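Glycerol uptake operon antiterminator-related protein (PDB 1VKF) is probably a glycerol-3-phosphate-responsive antiterminator with a TIM-barrel fold, related to the regulators of glycerol uptake operons, though its exact role is not established. Local coordinates at residues I17-L21 with R179-M184; L45-L49 with F78-A84; Y95-K99 with L127-V131; T151-G156 with V171-S175; A140-R145 with I167-V171. All blocks are in the same frame, centred on the assembly; numbering follows the deposited sequence.

Interaction 1 (I17-L21 with R179-M184); sequences IIAAL and RILWKM
This is a buried strand-to-helix contact at the seam of a TIM barrel. The first strand, 16-21, pairs with the last, 173-176, and the short C-terminal helix lies against the outside of the first. Residues 17-21 are extended, with phi from -86° to -118° and psi from 117° to 135°. Ile17 and Ala19 point their CB atoms toward the helix, while Ile18 points away. Residues 179-182 have helical angles but are only weakly bonded as a helix; Met184 N bonds to Leu181 O at 3.1 Å. The closest CA pair is Ile17 and Trp182, at 6.1 Å. No hydrogen bond crosses between the segments.

Trp182 and Ile17 bury the most surface. With chi1 m and chi2 near 0°, the Trp182 indole reaches along the strand. Ala19 CB sits over one face, 3.9 Å from the centroid of the Trp182 six-membered ring, a CH-pi contact. Leu21 CD2 meets the ring edge at Trp182 CH2, 3.8 Å away. Trp182 NE1 hydrogen-bonds to Thr176 O, in the last strand. Arg179 extends toward Leu21, but its guanidinium bonds to Ser177 O and Ile27 O. Ile17, with chi1 and chi2 both m, fills the other end. Ile17 CG2 is 3.8 Å from Trp182 CD1, Ile17 CG1 is 3.6 Å from Leu181 O, and Ile17 CD1 is 4.2 Å from SE of the selenomethionine Met184.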
# COMPACT_ATOMS: atom_id res chain seq x y z
N ILE A 17 8.32 5.59 -7.18
CA ILE A 17 8.50 5.35 -5.79
C ILE A 17 7.33 5.98 -4.99
O ILE A 17 6.95 7.12 -5.23
CB ILE A 17 9.83 5.95 -5.36
CG1 ILE A 17 10.97 5.28 -6.15
CG2 ILE A 17 10.03 5.82 -3.88
CD1 ILE A 17 11.09 3.82 -5.92
N ILE A 18 6.77 5.18 -4.11
CA ILE A 18 5.75 5.55 -3.11
C ILE A 18 6.44 5.65 -1.75
O ILE A 18 7.25 4.78 -1.37
CB ILE A 18 4.62 4.48 -3.07
CG1 ILE A 18 3.86 4.55 -4.34
CG2 ILE A 18 3.72 4.67 -1.84
CD1 ILE A 18 2.92 3.37 -4.59
N ALA A 19 6.14 6.70 -1.00
CA ALA A 19 6.78 6.91 0.29
C ALA A 19 6.02 6.16 1.36
O ALA A 19 4.90 6.51 1.67
CB ALA A 19 6.83 8.40 0.64
N ALA A 20 6.70 5.21 1.98
CA ALA A 20 6.20 4.48 3.15
C ALA A 20 6.68 5.20 4.43
O ALA A 20 7.90 5.48 4.61
CB ALA A 20 6.70 3.05 3.13
N LEU A 21 5.73 5.44 5.33
CA LEU A 21 6.00 6.09 6.58
C LEU A 21 5.67 5.17 7.73
O LEU A 21 4.56 4.65 7.84
CB LEU A 21 5.19 7.37 6.72
CG LEU A 21 5.66 8.54 5.82
CD1 LEU A 21 4.88 9.75 6.23
CD2 LEU A 21 7.15 8.77 5.90
N ARG A 179 14.76 7.08 2.12
CA ARG A 179 14.86 8.43 1.64
C ARG A 179 15.75 8.50 0.41
O ARG A 179 15.56 9.33 -0.45
CB ARG A 179 15.43 9.32 2.76
CG ARG A 179 14.33 9.95 3.62
CD ARG A 179 13.38 8.99 4.26
NE ARG A 179 12.51 9.70 5.22
CZ ARG A 179 11.61 9.10 6.00
NH1 ARG A 179 11.42 7.78 5.94
NH2 ARG A 179 10.86 9.83 6.84
N ILE A 180 16.74 7.60 0.32
CA ILE A 180 17.59 7.56 -0.85
C ILE A 180 16.78 7.17 -2.08
O ILE A 180 16.88 7.80 -3.11
CB ILE A 180 18.73 6.54 -0.64
CG1 ILE A 180 19.72 7.11 0.39
CG2 ILE A 180 19.40 6.21 -1.96
CD1 ILE A 180 20.55 6.02 1.11
N LEU A 181 15.94 6.14 -1.95
CA LEU A 181 15.10 5.73 -3.07
C LEU A 181 14.08 6.80 -3.45
O LEU A 181 13.73 6.96 -4.64
CB LEU A 181 14.40 4.39 -2.83
CG LEU A 181 15.33 3.19 -2.64
CD1 LEU A 181 14.54 1.91 -2.41
CD2 LEU A 181 16.28 3.07 -3.84
N TRP A 182 13.63 7.57 -2.48
CA TRP A 182 12.66 8.66 -2.76
C TRP A 182 13.23 9.68 -3.77
O TRP A 182 12.47 10.32 -4.50
CB TRP A 182 12.26 9.39 -1.51
CG TRP A 182 11.48 8.60 -0.50
CD1 TRP A 182 11.09 7.29 -0.58
CD2 TRP A 182 11.01 9.08 0.77
NE1 TRP A 182 10.42 6.93 0.56
CE2 TRP A 182 10.36 8.00 1.41
CE3 TRP A 182 11.08 10.32 1.43
CZ2 TRP A 182 9.75 8.14 2.66
CZ3 TRP A 182 10.50 10.44 2.67
CH2 TRP A 182 9.85 9.36 3.28
N LYS A 183 14.55 9.78 -3.80
CA LYS A 183 15.23 10.79 -4.62
C LYS A 183 15.64 10.27 -5.98
O LYS A 183 16.10 11.05 -6.79
CB LYS A 183 16.48 11.27 -3.87
CG LYS A 183 16.19 12.11 -2.65
CD LYS A 183 17.49 12.54 -1.97
CE LYS A 183 17.29 12.91 -0.51
NZ LYS A 183 16.34 14.03 -0.29
N MSE A 184 15.51 8.97 -6.24
CA MSE A 184 16.24 8.40 -7.39
C MSE A 184 15.68 8.93 -8.71
O MSE A 184 14.50 9.28 -8.78
CB MSE A 184 16.20 6.87 -7.33
CG MSE A 184 14.87 6.29 -7.60
SE MSE A 184 14.98 4.27 -7.35
CE MSE A 184 15.97 3.93 -8.85

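Interaction 2 (L45-L49 with F78-A84); sequences LKFHL and FVKKAGA
Two neighbouring outer helices of the TIM barrel, 45-54 and 73-82, pack here through small and branched apolar side chains. Segments 45-49 and 78-82 are helical, with Leu49 N bonded to Leu45 O at 2.8 Å and Ala82 N to Phe78 O at 2.9 Å. Their axes approach to 9.4 Å and cross at -43°. Lys46 lies opposite Ala82, CA to CA 4.4 Å, and Leu49 opposite Gly83, 6.1 Å. The closeness of the first pair is consistent with the small side chain of Ala82, whose CB is 4.2 Å from Lys46 CB.

Leu45 and Leu49 point toward the second helix but use different rotamers. Leu45 is t,p. Leu45 CD2 reaches Ala82 CB at 3.8 Å, Val79 CG2 at 4.0 Å and Phe78 CE1 at 4.3 Å. Val79 and Phe78 are both chi1 t. Leu49 is m,t. Leu49 CD1 lies 3.7 Å from Ala82 CB and 4.1 Å from Ala84 CB. Leu49, Val79 and Ala84 all rest on Val61 of strand 58-62.

Helix 73-82 ends in a Schellman motif at Gly83, phi 118°, psi 14°. These angles call for glycine. Lys46 has its first three chi angles t and chi4 p, which brings its NZ to 3.1 Å from Lys81 O. At the solvent edge a water donates to both carbonyls, 2.9 Å from Lys46 O and 2.6 Å from Ala82 O.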
# COMPACT_ATOMS: atom_id res chain seq x y z
N LEU A 45 -4.74 9.37 14.25
CA LEU A 45 -4.69 9.14 12.84
C LEU A 45 -5.09 10.42 12.09
O LEU A 45 -4.47 10.81 11.10
CB LEU A 45 -5.64 8.02 12.46
CG LEU A 45 -5.75 7.73 10.97
CD1 LEU A 45 -4.48 7.31 10.32
CD2 LEU A 45 -6.89 6.74 10.72
N LYS A 46 -6.11 11.10 12.60
CA LYS A 46 -6.59 12.30 11.92
C LYS A 46 -5.50 13.39 11.88
O LYS A 46 -5.36 14.10 10.88
CB LYS A 46 -7.85 12.83 12.60
CG LYS A 46 -8.51 13.97 11.79
CD LYS A 46 -9.71 14.60 12.53
CE LYS A 46 -10.56 15.41 11.56
NZ LYS A 46 -11.30 14.53 10.60
N PHE A 47 -4.71 13.52 12.92
CA PHE A 47 -3.66 14.52 12.95
C PHE A 47 -2.52 14.14 12.01
O PHE A 47 -1.94 14.98 11.33
CB PHE A 47 -3.09 14.64 14.34
CG PHE A 47 -4.12 14.95 15.40
CD1 PHE A 47 -5.03 15.99 15.24
CD2 PHE A 47 -4.14 14.22 16.59
CE1 PHE A 47 -5.97 16.27 16.24
CE2 PHE A 47 -5.09 14.50 17.59
CZ PHE A 47 -6.01 15.51 17.40
N HIS A 48 -2.19 12.86 12.01
CA HIS A 48 -1.18 12.34 11.09
C HIS A 48 -1.60 12.61 9.65
O HIS A 48 -0.78 13.09 8.83
CB HIS A 48 -0.93 10.85 11.32
CG HIS A 48 -0.32 10.55 12.65
ND1 HIS A 48 -0.33 9.28 13.19
CD2 HIS A 48 0.35 11.33 13.54
CE1 HIS A 48 0.30 9.28 14.35
NE2 HIS A 48 0.73 10.52 14.59
N LEU A 49 -2.84 12.31 9.32
CA LEU A 49 -3.34 12.54 7.98
C LEU A 49 -3.38 14.02 7.57
O LEU A 49 -3.04 14.36 6.44
CB LEU A 49 -4.71 11.94 7.76
CG LEU A 49 -4.67 10.39 7.79
CD1 LEU A 49 -6.04 9.80 7.88
CD2 LEU A 49 -4.01 9.89 6.50
N PHE A 78 -14.18 5.05 9.53
CA PHE A 78 -13.42 5.86 10.41
C PHE A 78 -12.14 6.38 9.77
O PHE A 78 -11.81 7.56 9.91
CB PHE A 78 -13.06 5.03 11.66
CG PHE A 78 -12.27 5.76 12.68
CD1 PHE A 78 -10.91 5.77 12.58
CD2 PHE A 78 -12.92 6.45 13.70
CE1 PHE A 78 -10.13 6.44 13.53
CE2 PHE A 78 -12.16 7.11 14.68
CZ PHE A 78 -10.77 7.12 14.57
N VAL A 79 -11.46 5.50 9.04
CA VAL A 79 -10.24 5.88 8.39
C VAL A 79 -10.57 6.92 7.25
O VAL A 79 -9.82 7.89 7.07
CB VAL A 79 -9.51 4.61 7.84
CG1 VAL A 79 -8.36 5.02 6.97
CG2 VAL A 79 -9.03 3.79 9.03
N LYS A 80 -11.67 6.73 6.53
CA LYS A 80 -12.10 7.73 5.56
C LYS A 80 -12.41 9.08 6.21
O LYS A 80 -11.92 10.14 5.76
CB LYS A 80 -13.29 7.20 4.74
CG LYS A 80 -13.73 8.13 3.60
CD LYS A 80 -12.75 8.01 2.43
CE LYS A 80 -13.20 8.79 1.19
NZ LYS A 80 -12.62 10.16 1.22
N LYS A 81 -13.14 9.06 7.32
CA LYS A 81 -13.45 10.29 8.10
C LYS A 81 -12.21 11.01 8.60
O LYS A 81 -12.15 12.27 8.70
CB LYS A 81 -14.34 9.93 9.29
CG LYS A 81 -15.80 9.74 8.95
CD LYS A 81 -16.73 10.31 10.04
CE LYS A 81 -18.16 10.41 9.50
NZ LYS A 81 -19.18 10.63 10.57
N ALA A 82 -11.19 10.23 8.93
CA ALA A 82 -9.95 10.82 9.41
C ALA A 82 -9.18 11.54 8.33
O ALA A 82 -8.28 12.27 8.65
CB ALA A 82 -9.05 9.76 10.06
N GLY A 83 -9.50 11.26 7.06
CA GLY A 83 -9.00 12.00 5.90
C GLY A 83 -8.17 11.20 4.89
O GLY A 83 -7.52 11.77 4.00
N ALA A 84 -8.21 9.88 4.99
CA ALA A 84 -7.43 9.02 4.09
C ALA A 84 -8.04 9.01 2.71
O ALA A 84 -9.25 9.09 2.54
CB ALA A 84 -7.35 7.59 4.65
O HOH W 1 -7.24 14.70 8.70

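Interaction 3 (Y95-K99 with L127-V131)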
# COMPACT_ATOMS: atom_id res chain seq x y z
N TYR A 95 -11.16 -5.36 2.15
CA TYR A 95 -11.05 -4.94 0.76
C TYR A 95 -12.43 -4.86 0.10
O TYR A 95 -12.77 -3.83 -0.48
CB TYR A 95 -10.13 -5.90 -0.03
CG TYR A 95 -9.97 -5.45 -1.45
CD1 TYR A 95 -8.99 -4.55 -1.77
CD2 TYR A 95 -10.83 -5.86 -2.44
CE1 TYR A 95 -8.82 -4.08 -3.00
CE2 TYR A 95 -10.69 -5.37 -3.75
CZ TYR A 95 -9.66 -4.44 -3.98
OH TYR A 95 -9.38 -3.92 -5.21
N VAL A 96 -13.25 -5.91 0.24
CA VAL A 96 -14.56 -5.96 -0.41
C VAL A 96 -15.45 -4.83 0.15
O VAL A 96 -16.16 -4.16 -0.59
CB VAL A 96 -15.29 -7.35 -0.28
CG1 VAL A 96 -16.67 -7.31 -0.90
CG2 VAL A 96 -14.49 -8.44 -0.98
N VAL A 97 -15.39 -4.60 1.44
CA VAL A 97 -16.24 -3.63 2.07
C VAL A 97 -15.80 -2.23 1.61
O VAL A 97 -16.62 -1.36 1.39
CB VAL A 97 -16.22 -3.78 3.63
CG1 VAL A 97 -16.93 -2.61 4.28
CG2 VAL A 97 -16.89 -5.06 4.05
N ALA A 98 -14.50 -1.99 1.52
CA ALA A 98 -14.00 -0.70 1.07
C ALA A 98 -14.55 -0.44 -0.32
O ALA A 98 -15.12 0.59 -0.55
CB ALA A 98 -12.52 -0.65 1.05
N LYS A 99 -14.38 -1.40 -1.20
CA LYS A 99 -14.83 -1.29 -2.59
C LYS A 99 -16.33 -1.02 -2.70
O LYS A 99 -16.75 -0.16 -3.45
CB LYS A 99 -14.44 -2.59 -3.32
CG LYS A 99 -14.79 -2.61 -4.80
CD LYS A 99 -14.53 -4.01 -5.36
CE LYS A 99 -14.38 -4.05 -6.87
NZ LYS A 99 -13.65 -5.28 -7.22
N LEU A 127 -12.37 -11.65 -6.45
CA LEU A 127 -12.82 -10.43 -5.81
C LEU A 127 -12.71 -9.19 -6.72
O LEU A 127 -13.17 -8.12 -6.34
CB LEU A 127 -12.01 -10.21 -4.54
CG LEU A 127 -12.08 -11.33 -3.49
CD1 LEU A 127 -11.24 -10.95 -2.28
CD2 LEU A 127 -13.53 -11.66 -3.11
N GLY A 128 -12.08 -9.30 -7.88
CA GLY A 128 -11.90 -8.16 -8.76
C GLY A 128 -10.91 -7.13 -8.23
O GLY A 128 -11.22 -5.94 -8.16
N VAL A 129 -9.73 -7.57 -7.83
CA VAL A 129 -8.74 -6.66 -7.26
C VAL A 129 -7.92 -5.97 -8.34
O VAL A 129 -7.20 -6.62 -9.09
CB VAL A 129 -7.82 -7.41 -6.32
CG1 VAL A 129 -6.76 -6.48 -5.78
CG2 VAL A 129 -8.61 -8.09 -5.21
N ASP A 130 -8.02 -4.65 -8.42
CA ASP A 130 -7.34 -3.89 -9.47
C ASP A 130 -5.87 -3.59 -9.08
O ASP A 130 -5.02 -3.51 -9.94
CB ASP A 130 -8.03 -2.54 -9.67
CG ASP A 130 -9.52 -2.67 -9.92
OD1 ASP A 130 -9.90 -3.43 -10.83
OD2 ASP A 130 -10.38 -2.03 -9.24
N VAL A 131 -5.66 -3.36 -7.79
CA VAL A 131 -4.37 -2.88 -7.24
C VAL A 131 -3.89 -3.77 -6.08
O VAL A 131 -4.56 -3.95 -5.06
CB VAL A 131 -4.42 -1.42 -6.75
CG1 VAL A 131 -3.02 -0.93 -6.30
CG2 VAL A 131 -4.95 -0.51 -7.88
O HOH W 2 -7.23 -2.70 -5.49
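Outer helix 92-100 of the TIM barrel meets the turn that leads from helix 114-127 into strand 131-135. Tyr95 buries the most surface. Its chi1 is t, so the ring reaches from the helix across the turn. Val129 CG2 lies over one face of the Tyr95 ring, 4.2 Å from the centroid, as a CH-pi contact. Tyr95 also rests on Ala105 and Leu107 of strand 105-110. Leu127 comes next. It is the last residue before the backbone leaves the helix, and Leu127 CD2 packs on Val96 CG2 at 4.0 Å. Lys99 covers the outer rim. Its extended side chain brings the amine to two turn carbonyls: Lys99 NZ donates to Gly128 O at 2.7 Å and to Leu127 O at 3.0 Å. Gly128 has positive phi, which favours glycine, and a CB there would clash with Lys99 NZ. Deeper in, a water joins helix and strand: it accepts from Tyr95 OH at 2.5 Å and from Val131 N at 2.9 Å.

Interaction 4 (T151-G156 with V171-S175); sequences TVIAAG and VSAIS
The apolar centre of this parallel strand pair lies on both faces. On the side facing the outer helices, Ala154 CB touches Ile174 CG1 and Val171 CG2, each at 4.1 Å, and Val152 CG1 meets Val171 CG1 at 4.0 Å. On the inner face, Ile153 (m,t) places CG1 4.2 Å from Ala173 CB. Residues 151-155 are extended; Ser172 (phi -73°, psi -42°) breaks the extended run before 173-175. Ile153 bridges with Ala173, CA to CA 4.7 Å, and Ala154 with Ile174, 4.6 Å. The segment axes cross at -38°, 4.4 Å apart. Ala154 N bonds to Ala173 O at 2.8 Å, Ser175 N to Ala154 O at 2.9 Å, and Ser172 N to Val152 O at 3.1 Å. A water links Val152 N (2.8 Å) and Ser172 OG (2.7 Å). Ser175 OG bonds a citrate, probably from the crystallisation liquor. The pair belongs to a beta-alpha-beta unit of the TIM barrel, with helices 161-167 and 140-144 outside and strands 131-135 and 16-21 on its flanks.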
# COMPACT_ATOMS: atom_id res chain seq x y z
N THR A 151 -2.57 -3.59 -11.54
CA THR A 151 -1.48 -2.76 -11.02
C THR A 151 -0.81 -3.46 -9.87
O THR A 151 -1.48 -3.83 -8.91
CB THR A 151 -2.05 -1.44 -10.55
OG1 THR A 151 -2.68 -0.78 -11.64
CG2 THR A 151 -0.94 -0.48 -10.15
N VAL A 152 0.49 -3.68 -9.96
CA VAL A 152 1.27 -4.23 -8.87
C VAL A 152 2.21 -3.17 -8.28
O VAL A 152 2.95 -2.48 -8.99
CB VAL A 152 2.07 -5.49 -9.31
CG1 VAL A 152 2.98 -5.99 -8.17
CG2 VAL A 152 1.11 -6.58 -9.79
N ILE A 153 2.16 -3.02 -6.96
CA ILE A 153 3.12 -2.26 -6.21
C ILE A 153 3.99 -3.24 -5.47
O ILE A 153 3.49 -4.12 -4.75
CB ILE A 153 2.39 -1.36 -5.21
CG1 ILE A 153 1.47 -0.39 -5.91
CG2 ILE A 153 3.42 -0.62 -4.31
CD1 ILE A 153 0.39 0.16 -5.03
N ALA A 154 5.28 -3.12 -5.65
CA ALA A 154 6.22 -3.95 -4.95
C ALA A 154 6.56 -3.35 -3.62
O ALA A 154 6.69 -2.15 -3.51
CB ALA A 154 7.47 -4.11 -5.76
N ALA A 155 6.71 -4.17 -2.61
CA ALA A 155 7.22 -3.67 -1.33
C ALA A 155 7.96 -4.71 -0.55
O ALA A 155 7.61 -5.89 -0.56
CB ALA A 155 6.00 -3.13 -0.48
N GLY A 156 8.95 -4.26 0.22
CA GLY A 156 9.66 -5.13 1.14
C GLY A 156 11.02 -5.57 0.71
O GLY A 156 11.19 -6.16 -0.35
N VAL A 171 6.81 -3.73 -12.76
CA VAL A 171 5.69 -3.41 -11.89
C VAL A 171 5.53 -1.88 -11.90
O VAL A 171 6.45 -1.17 -12.29
CB VAL A 171 5.86 -3.96 -10.45
CG1 VAL A 171 6.20 -5.46 -10.45
CG2 VAL A 171 6.91 -3.20 -9.67
N SER A 172 4.38 -1.38 -11.47
CA SER A 172 4.09 0.04 -11.59
C SER A 172 4.88 0.87 -10.62
O SER A 172 5.35 1.94 -10.98
CB SER A 172 2.61 0.30 -11.36
OG SER A 172 1.88 -0.26 -12.42
N ALA A 173 4.99 0.38 -9.39
CA ALA A 173 5.55 1.18 -8.30
C ALA A 173 6.21 0.35 -7.23
O ALA A 173 6.01 -0.84 -7.14
CB ALA A 173 4.44 2.01 -7.71
N ILE A 174 6.98 1.00 -6.37
CA ILE A 174 7.54 0.41 -5.17
C ILE A 174 7.26 1.29 -3.96
O ILE A 174 7.53 2.48 -4.01
CB ILE A 174 9.09 0.32 -5.28
CG1 ILE A 174 9.52 -0.60 -6.43
CG2 ILE A 174 9.68 -0.12 -3.97
CD1 ILE A 174 11.01 -0.51 -6.77
N SER A 175 6.75 0.71 -2.90
CA SER A 175 6.55 1.36 -1.65
C SER A 175 7.78 1.12 -0.79
O SER A 175 8.18 -0.01 -0.54
CB SER A 175 5.30 0.86 -0.92
OG SER A 175 5.29 1.40 0.42
O HOH W 3 1.84 -3.00 -12.35
O HOH W 4 10.35 -1.77 -0.10

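Interaction 5 (A140-R145 with I167-V171)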
# COMPACT_ATOMS: atom_id res chain seq x y z
N ALA A 140 7.88 -9.51 -6.82
CA ALA A 140 6.76 -8.80 -7.44
C ALA A 140 6.70 -8.93 -8.97
O ALA A 140 5.63 -9.13 -9.50
CB ALA A 140 6.70 -7.33 -7.02
N PRO A 141 7.82 -8.83 -9.68
CA PRO A 141 7.79 -8.99 -11.14
C PRO A 141 7.24 -10.33 -11.60
O PRO A 141 6.42 -10.36 -12.53
CB PRO A 141 9.25 -8.84 -11.52
CG PRO A 141 9.79 -7.89 -10.46
CD PRO A 141 9.14 -8.41 -9.20
N LYS A 142 7.62 -11.40 -10.90
CA LYS A 142 7.14 -12.75 -11.19
C LYS A 142 5.66 -12.81 -11.06
O LYS A 142 4.99 -13.45 -11.89
CB LYS A 142 7.67 -13.75 -10.16
CG LYS A 142 9.05 -14.07 -10.23
CD LYS A 142 9.27 -15.49 -9.67
CE LYS A 142 10.41 -16.14 -10.40
NZ LYS A 142 11.14 -17.03 -9.50
N VAL A 143 5.14 -12.24 -9.98
CA VAL A 143 3.71 -12.24 -9.73
C VAL A 143 2.99 -11.36 -10.76
O VAL A 143 1.96 -11.77 -11.31
CB VAL A 143 3.40 -11.79 -8.29
CG1 VAL A 143 1.94 -11.64 -8.08
CG2 VAL A 143 4.00 -12.81 -7.32
N ALA A 144 3.58 -10.20 -11.07
CA ALA A 144 2.95 -9.25 -12.00
C ALA A 144 2.73 -9.90 -13.36
O ALA A 144 1.72 -9.65 -14.02
CB ALA A 144 3.80 -8.00 -12.18
N ARG A 145 3.69 -10.70 -13.81
CA ARG A 145 3.57 -11.38 -15.11
C ARG A 145 2.38 -12.32 -15.19
O ARG A 145 1.89 -12.62 -16.30
CB ARG A 145 4.86 -12.16 -15.42
CG ARG A 145 6.02 -11.26 -15.85
CD ARG A 145 7.27 -12.01 -16.36
NE ARG A 145 8.14 -12.51 -15.29
CZ ARG A 145 9.22 -11.88 -14.78
NH1 ARG A 145 9.61 -10.68 -15.21
NH2 ARG A 145 9.93 -12.47 -13.82
N ILE A 167 13.16 -3.79 -10.62
CA ILE A 167 11.76 -4.12 -10.27
C ILE A 167 10.78 -3.22 -11.04
O ILE A 167 9.74 -3.68 -11.54
CB ILE A 167 11.56 -4.01 -8.72
CG1 ILE A 167 12.20 -5.19 -8.05
CG2 ILE A 167 10.07 -3.89 -8.39
CD1 ILE A 167 12.33 -4.99 -6.59
N LEU A 168 11.13 -1.93 -11.16
CA LEU A 168 10.28 -0.94 -11.85
C LEU A 168 10.13 -1.13 -13.37
O LEU A 168 9.26 -0.52 -13.98
CB LEU A 168 10.76 0.47 -11.52
CG LEU A 168 10.39 0.91 -10.12
CD1 LEU A 168 11.16 2.20 -9.70
CD2 LEU A 168 8.87 1.09 -9.92
N LYS A 169 10.92 -2.03 -13.95
CA LYS A 169 10.72 -2.41 -15.36
C LYS A 169 9.52 -3.28 -15.52
O LYS A 169 9.00 -3.37 -16.61
CB LYS A 169 11.96 -3.12 -15.90
CG LYS A 169 13.13 -2.17 -15.97
CD LYS A 169 14.34 -2.85 -16.57
CE LYS A 169 15.41 -1.85 -16.87
NZ LYS A 169 16.38 -2.44 -17.83
N HIS A 170 9.05 -3.91 -14.43
CA HIS A 170 8.00 -4.95 -14.49
C HIS A 170 6.73 -4.67 -13.71
O HIS A 170 5.72 -5.36 -13.93
CB HIS A 170 8.55 -6.28 -13.99
CG HIS A 170 9.87 -6.63 -14.57
ND1 HIS A 170 10.04 -6.94 -15.91
CD2 HIS A 170 11.11 -6.69 -14.02
CE1 HIS A 170 11.31 -7.18 -16.15
NE2 HIS A 170 11.99 -7.03 -15.03
N VAL A 171 6.81 -3.73 -12.76
CA VAL A 171 5.69 -3.41 -11.89
C VAL A 171 5.53 -1.88 -11.90
O VAL A 171 6.45 -1.17 -12.29
CB VAL A 171 5.86 -3.96 -10.45
CG1 VAL A 171 6.20 -5.46 -10.45
CG2 VAL A 171 6.91 -3.20 -9.67
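Val171 is one of the bumps of this contact. Its chi1 is m, and CG1 enters a shallow hollow formed by the first turn of helix 140-144. Ala140 CB and Ala144 CB, one turn apart, each lie 3.9 Å from Val171 CG1. Pro141 closes the hollow, with its CG 4.3 Å and its N 3.8 Å from Val171 CG1. The two alanines are small enough for the valine to sit close to the helix backbone. Pro141 is itself a bump on the other side. Its ring fits between Ile167 and His170: Pro141 CG is 4.3 Å from Ile167 CG1, and Pro141 CB is 3.6 Å from His170 CB. Ala144 CB also meets the backbone, 3.7 Å from His170 O.

Toward solvent the fit gives way to polar groups. Arg145 lays its NH1 over one face of the His170 ring, 3.8 Å from His170 ND1. His170 NE2 is held by Glu166. Beneath the hollow, Val152 and Ala154 of strand 151-155 touch side chains from both segments. Small alanines, a proline and beta-branched residues seal the gap between two successive outer helices, as in the helical layer of a TIM barrel.

How the interactions relate
All five contacts belong to one TIM barrel. Interaction 4 is the core, built on strand-to-strand hydrogen bonds. Interaction 1 is also buried, but it relies on apolar and CH-pi packing outside the barrel seam. They meet where Ile18 N lies 2.8 Å from Ile174 O, a probable hydrogen bond. Interaction 5 covers the outside of interaction 4, and they share Val171. Interaction 3 joins the same sheet: Asp130 O is 2.9 Å from Thr151 N, again probably bonded. Interaction 2 touches none of the others. Interactions 2, 3 and 5 are partly buried. A water marks the outer edge of interaction 2, a lysine the rim of interaction 3, whose water lies deeper, and Arg145 with His170 that of interaction 5.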